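Local coordinates for iron-regulated ABC transporter siderophore-binding protein SirA (Staphylococcus aureus subsp. aureus, PDB 3MWF) that binds the ferric siderophore staphyloferrin B and probably passes it to an ABC transporter for iron uptake, at residues A[88-91]-A[92-95]; A[96-99]-A[100-104]. One frame throughout, in Å; residues are numbered along the deposited sequence.

Interaction 1 (A[88-91]-A[92-95]); sequences VASK and VRNE. With SE8 (5-[(2-{[(3S)-5-{[(2S)-2-amino-2-carboxyethyl]amino}-3-carboxy-3-hydroxy-5-oxopentanoyl]amino}ethyl)amino]-2,5-dioxopentanoic acid), chain C.
OD1 of N94 accepts the backbone N-H of S90, with N to OD1 at 3.0 Å and an N-H...O angle of 169°. The donor lies only 16° out of the plane of the amide. Water 1, 2.6 Å from N94 OD1, probably donates to it too, though other acceptors may compete. The motif is a capped helix start: strand 86-90 of a periplasmic binding protein fold runs straight into helix 91-94, and S90 is the N-cap. Its OG takes the N-H of R93, 3.1 Å from OG to N. The hydroxyl sits between backbone N and carbonyl carbon (chi1 68°), which turns it over the first turn. Water 1 bonds to the same OG and so bridges S90 and N94. The main chain closes the turn as well: S90 O receives N94 N at 2.8 Å. On the outer side K91 and E95 run side by side, and a long salt bridge joins K91 NZ to E95 OE1 at 3.3 Å. The other side faces the ligand. R93 bends at chi2 and brings its guanidinium to staphyloferrin B, where NH2 donates to hydroxyl O26 at 2.7 Å. NH1 donates to keto oxygen O29 at 3.0 Å and more weakly to carboxylate oxygen O20. E71 forms a salt bridge to R93 NE and should help to orient the group. Beside it, V92 CG2 touches ligand carbon C15 at 3.5 Å.

Interaction 2 (A[96-99]-A[100-104]); sequences KVYD and QLSKI
L101 leans over the carbonyl of V97, and its side chain can be followed outward from the helix. CB lies 3.5 Å from Y98 O. CG sits close to V97 O, also at 3.5 Å. CD1 then meets the methyl CG2 of V97 at 4.0 Å, as the two side chains cross obliquely. CG of L101 stands beside its own backbone N (chi1 -70°), which swings the branch back toward the helix start. Beyond V97, the leucine packs against L76 and I79 of helix 76-81. The contact is the first turn of helix 98-104, with V97 at the N-cap position. This helix covers one face of the mixed sheet that holds strands 86-90 and 107-110. Routine i to i+4 bonds tie the turn: L101 N to V97 O at 2.9 Å and S102 N to Y98 O at 2.9 Å. K103 N to D99 O is weaker. The next face of the turn belongs to Y98 and S102. The hydroxyl OG of S102 hangs over one face of the tyrosine ring, 3.2 Å above the plane and offset toward the rim. Its nearest ring atom is CZ. CG of Y98 is anti to the backbone N (chi1 175°), and the ring lies alongside the helix under that hydroxyl. Water 2 spans the pair, 2.8 Å from S102 OG and 3.2 Å from Y98 OH. Y98 OH also hydrogen-bonds to the carbonyl oxygen of T107.

Overall arrangement
From the N terminus, the chain lays down strands 24-26, 44-45, 66-70 and 73-74 of the six-stranded sheet, then returns to it in strand 86-90, between 24-26 and 107-110 and parallel to both. Interaction 1 closes the sharp turn where this strand enters helix 91-94 beside the siderophore. A short link follows, and interaction 2 closes the first turn of helix 98-104. The two contacts come one after the other; they neither nest nor cross. Their centres are about 10 Å apart. L101 CD1 joins them by packing on CB of A89 and CB of N94. After this helix, the chain returns to the sheet in strand 107-110, completing a beta-alpha-beta crossover.

Interaction 1 (A[88-91]-A[92-95])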
loop_
_atom_site.group_PDB
_atom_site.type_symbol
_atom_site.label_atom_id
_atom_site.label_comp_id
_atom_site.label_asym_id
_atom_site.label_seq_id
_atom_site.Cartn_x
_atom_site.Cartn_y
_atom_site.Cartn_z
ATOM N N VAL A 88 -8.284 -12.955 7.107
ATOM C CA VAL A 88 -8.270 -12.107 5.910
ATOM C C VAL A 88 -6.929 -12.349 5.188
ATOM O O VAL A 88 -5.840 -12.105 5.743
ATOM C CB VAL A 88 -8.431 -10.578 6.240
ATOM C CG1 VAL A 88 -8.414 -9.729 4.964
ATOM C CG2 VAL A 88 -9.736 -10.311 7.006
ATOM N N ALA A 89 -7.027 -12.848 3.957
ATOM C CA ALA A 89 -5.874 -13.318 3.192
ATOM C C ALA A 89 -5.848 -12.546 1.882
ATOM O O ALA A 89 -6.745 -11.743 1.631
ATOM C CB ALA A 89 -5.994 -14.828 2.893
ATOM N N SER A 90 -4.806 -12.789 1.093
ATOM C CA SER A 90 -4.709 -12.245 -0.270
ATOM C C SER A 90 -4.319 -13.374 -1.224
ATOM O O SER A 90 -3.620 -14.327 -0.833
ATOM C CB SER A 90 -3.664 -11.107 -0.324
ATOM O OG SER A 90 -2.341 -11.596 -0.114
ATOM N N LYS A 91 -4.736 -13.258 -2.482
ATOM C CA LYS A 91 -4.322 -14.234 -3.487
ATOM C C LYS A 91 -2.813 -14.109 -3.688
ATOM O O LYS A 91 -2.090 -15.102 -3.742
ATOM C CB LYS A 91 -5.113 -14.018 -4.794
ATOM C CG LYS A 91 -4.873 -15.053 -5.900
ATOM C CD LYS A 91 -6.112 -15.077 -6.794
ATOM C CE LYS A 91 -5.788 -14.858 -8.273
ATOM N NZ LYS A 91 -5.115 -16.051 -8.901
ATOM N N VAL A 92 -2.307 -12.874 -3.737
ATOM C CA VAL A 92 -0.888 -12.732 -3.987
ATOM C C VAL A 92 0.012 -13.444 -2.944
ATOM O O VAL A 92 1.001 -14.088 -3.308
ATOM C CB VAL A 92 -0.483 -11.260 -4.235
ATOM C CG1 VAL A 92 -0.675 -10.415 -2.991
ATOM C CG2 VAL A 92 0.948 -11.232 -4.724
ATOM N N ARG A 93 -0.328 -13.352 -1.663
ATOM C CA ARG A 93 0.499 -14.006 -0.652
ATOM C C ARG A 93 0.103 -15.454 -0.395
ATOM O O ARG A 93 0.967 -16.291 -0.158
ATOM C CB ARG A 93 0.423 -13.272 0.686
ATOM C CG ARG A 93 0.772 -11.767 0.634
ATOM C CD ARG A 93 2.137 -11.526 0.090
ATOM N NE ARG A 93 2.432 -10.103 0.214
ATOM C CZ ARG A 93 3.384 -9.479 -0.462
ATOM N NH1 ARG A 93 4.128 -10.140 -1.339
ATOM N NH2 ARG A 93 3.586 -8.180 -0.253
ATOM N N ASN A 94 -1.198 -15.723 -0.433
ATOM C CA ASN A 94 -1.691 -16.953 0.204
ATOM C C ASN A 94 -2.447 -17.887 -0.733
ATOM O O ASN A 94 -3.079 -18.831 -0.259
ATOM C CB ASN A 94 -2.628 -16.630 1.382
ATOM C CG ASN A 94 -2.084 -15.529 2.304
ATOM O OD1 ASN A 94 -2.731 -14.493 2.485
ATOM N ND2 ASN A 94 -0.916 -15.774 2.923
ATOM N N GLU A 95 -2.364 -17.677 -2.046
ATOM C CA GLU A 95 -3.206 -18.508 -2.937
ATOM C C GLU A 95 -2.978 -19.995 -2.666
ATOM O O GLU A 95 -3.946 -20.759 -2.603
ATOM C CB GLU A 95 -2.926 -18.225 -4.412
ATOM C CG GLU A 95 -3.842 -19.038 -5.348
ATOM C CD GLU A 95 -3.735 -18.595 -6.787
ATOM O OE1 GLU A 95 -2.875 -17.735 -7.081
ATOM O OE2 GLU A 95 -4.506 -19.108 -7.628
HETATM C C1 SE8 C . 8.207 -9.347 -0.524
HETATM C C2 SE8 C . 9.234 -8.250 -0.540
HETATM C C3 SE8 C . 9.131 -7.394 0.713
HETATM N N4 SE8 C . 7.881 -6.644 0.786
HETATM C C5 SE8 C . 7.783 -5.405 0.346
HETATM C C6 SE8 C . 6.402 -4.800 0.326
HETATM C C7 SE8 C . 5.651 -5.199 -0.945
HETATM C C8 SE8 C . 4.200 -4.698 -0.819
HETATM C C9 SE8 C . 3.375 -4.822 -2.098
HETATM N N10 SE8 C . 3.599 -5.872 -2.886
HETATM C C11 SE8 C . 2.804 -6.023 -4.083
HETATM C C12 SE8 C . 2.002 -7.312 -4.042
HETATM N N13 SE8 C . 1.557 -7.725 -5.367
HETATM C C14 SE8 C . 2.327 -8.426 -6.251
HETATM C C15 SE8 C . 3.533 -9.170 -5.758
HETATM C C16 SE8 C . 4.572 -8.080 -5.655
HETATM C C17 SE8 C . 5.594 -8.250 -4.575
HETATM C C18 SE8 C . 6.963 -8.216 -5.066
HETATM O O19 SE8 C . 8.395 -10.331 0.239
HETATM O O20 SE8 C . 7.239 -9.261 -1.305
HETATM N N21 SE8 C . 9.040 -7.430 -1.752
HETATM O O22 SE8 C . 8.726 -4.743 -0.043
HETATM C C23 SE8 C . 6.354 -4.638 -2.168
HETATM O O24 SE8 C . 6.241 -3.417 -2.439
HETATM O O25 SE8 C . 7.027 -5.404 -2.903
HETATM O O26 SE8 C . 5.702 -6.631 -1.078
HETATM O O27 SE8 C . 2.528 -3.973 -2.353
HETATM O O28 SE8 C . 2.096 -8.455 -7.446
HETATM O O29 SE8 C . 5.315 -8.268 -3.373
HETATM O O30 SE8 C . 7.846 -7.869 -4.289
HETATM O O31 SE8 C . 7.210 -8.492 -6.267
HETATM O O HOH W 1 -2.031 -11.982 2.691
#

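Interaction 2 (A[96-99]-A[100-104])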
loop_
_atom_site.group_PDB
_atom_site.type_symbol
_atom_site.label_atom_id
_atom_site.label_comp_id
_atom_site.label_asym_id
_atom_site.label_seq_id
_atom_site.Cartn_x
_atom_site.Cartn_y
_atom_site.Cartn_z
ATOM N N LYS A 96 -1.710 -20.383 -2.491
ATOM C CA LYS A 96 -1.354 -21.800 -2.386
ATOM C C LYS A 96 -1.775 -22.455 -1.064
ATOM O O LYS A 96 -1.878 -23.677 -0.992
ATOM C CB LYS A 96 0.145 -22.004 -2.671
ATOM C CG LYS A 96 0.516 -21.855 -4.154
ATOM C CD LYS A 96 1.949 -22.335 -4.418
ATOM C CE LYS A 96 2.178 -22.712 -5.886
ATOM N NZ LYS A 96 2.147 -21.519 -6.802
ATOM N N VAL A 97 -2.020 -21.653 -0.026
ATOM C CA VAL A 97 -2.464 -22.185 1.251
ATOM C C VAL A 97 -3.927 -21.832 1.580
ATOM O O VAL A 97 -4.358 -22.007 2.709
ATOM C CB VAL A 97 -1.549 -21.723 2.408
ATOM C CG1 VAL A 97 -0.114 -22.114 2.106
ATOM C CG2 VAL A 97 -1.672 -20.204 2.615
ATOM N N TYR A 98 -4.657 -21.269 0.614
ATOM C CA TYR A 98 -6.037 -20.840 0.874
ATOM C C TYR A 98 -6.906 -21.975 1.441
ATOM O O TYR A 98 -7.702 -21.746 2.363
ATOM C CB TYR A 98 -6.715 -20.256 -0.391
ATOM C CG TYR A 98 -8.160 -19.948 -0.129
ATOM C CD1 TYR A 98 -8.533 -18.827 0.618
ATOM C CD2 TYR A 98 -9.164 -20.803 -0.589
ATOM C CE1 TYR A 98 -9.875 -18.540 0.878
ATOM C CE2 TYR A 98 -10.517 -20.537 -0.327
ATOM C CZ TYR A 98 -10.861 -19.411 0.405
ATOM O OH TYR A 98 -12.187 -19.168 0.649
ATOM N N ASP A 99 -6.778 -23.182 0.880
ATOM C CA ASP A 99 -7.597 -24.306 1.386
ATOM C C ASP A 99 -7.228 -24.641 2.840
ATOM O O ASP A 99 -8.122 -24.971 3.651
ATOM C CB ASP A 99 -7.441 -25.573 0.543
ATOM C CG ASP A 99 -7.985 -25.448 -0.877
ATOM O OD1 ASP A 99 -8.600 -24.422 -1.260
ATOM O OD2 ASP A 99 -7.730 -26.403 -1.642
ATOM N N GLN A 100 -5.934 -24.552 3.150
ATOM C CA GLN A 100 -5.440 -24.829 4.497
ATOM C C GLN A 100 -5.952 -23.770 5.481
ATOM O O GLN A 100 -6.335 -24.088 6.606
ATOM C CB GLN A 100 -3.909 -24.917 4.506
ATOM C CG GLN A 100 -3.357 -26.100 3.686
ATOM C CD GLN A 100 -1.846 -26.095 3.512
ATOM O OE1 GLN A 100 -1.110 -26.623 4.351
ATOM N NE2 GLN A 100 -1.374 -25.538 2.396
ATOM N N LEU A 101 -5.976 -22.511 5.039
ATOM C CA LEU A 101 -6.539 -21.425 5.829
ATOM C C LEU A 101 -8.030 -21.655 6.082
ATOM O O LEU A 101 -8.497 -21.483 7.209
ATOM C CB LEU A 101 -6.339 -20.063 5.157
ATOM C CG LEU A 101 -4.898 -19.567 5.133
ATOM C CD1 LEU A 101 -4.842 -18.332 4.242
ATOM C CD2 LEU A 101 -4.364 -19.234 6.552
ATOM N N SER A 102 -8.751 -22.074 5.034
ATOM C CA SER A 102 -10.193 -22.331 5.143
ATOM C C SER A 102 -10.504 -23.473 6.099
ATOM O O SER A 102 -11.576 -23.501 6.686
ATOM C CB SER A 102 -10.816 -22.630 3.760
ATOM O OG SER A 102 -10.753 -21.458 2.952
ATOM N N LYS A 103 -9.572 -24.400 6.270
ATOM C CA LYS A 103 -9.784 -25.496 7.243
ATOM C C LYS A 103 -9.715 -25.003 8.685
ATOM O O LYS A 103 -10.283 -25.595 9.604
ATOM C CB LYS A 103 -8.813 -26.640 7.015
ATOM C CG LYS A 103 -9.111 -27.437 5.754
ATOM C CD LYS A 103 -8.025 -28.442 5.446
ATOM C CE LYS A 103 -7.895 -29.508 6.528
ATOM N NZ LYS A 103 -6.723 -30.387 6.191
ATOM N N ILE A 104 -9.015 -23.898 8.894
ATOM C CA ILE A 104 -8.944 -23.277 10.217
ATOM C C ILE A 104 -10.155 -22.421 10.560
ATOM O O ILE A 104 -10.745 -22.546 11.647
ATOM C CB ILE A 104 -7.616 -22.443 10.349
ATOM C CG1 ILE A 104 -6.393 -23.328 10.050
ATOM C CG2 ILE A 104 -7.564 -21.712 11.718
ATOM C CD1 ILE A 104 -5.066 -22.568 9.933
HETATM O O HOH W 2 -13.022 -20.023 3.633
#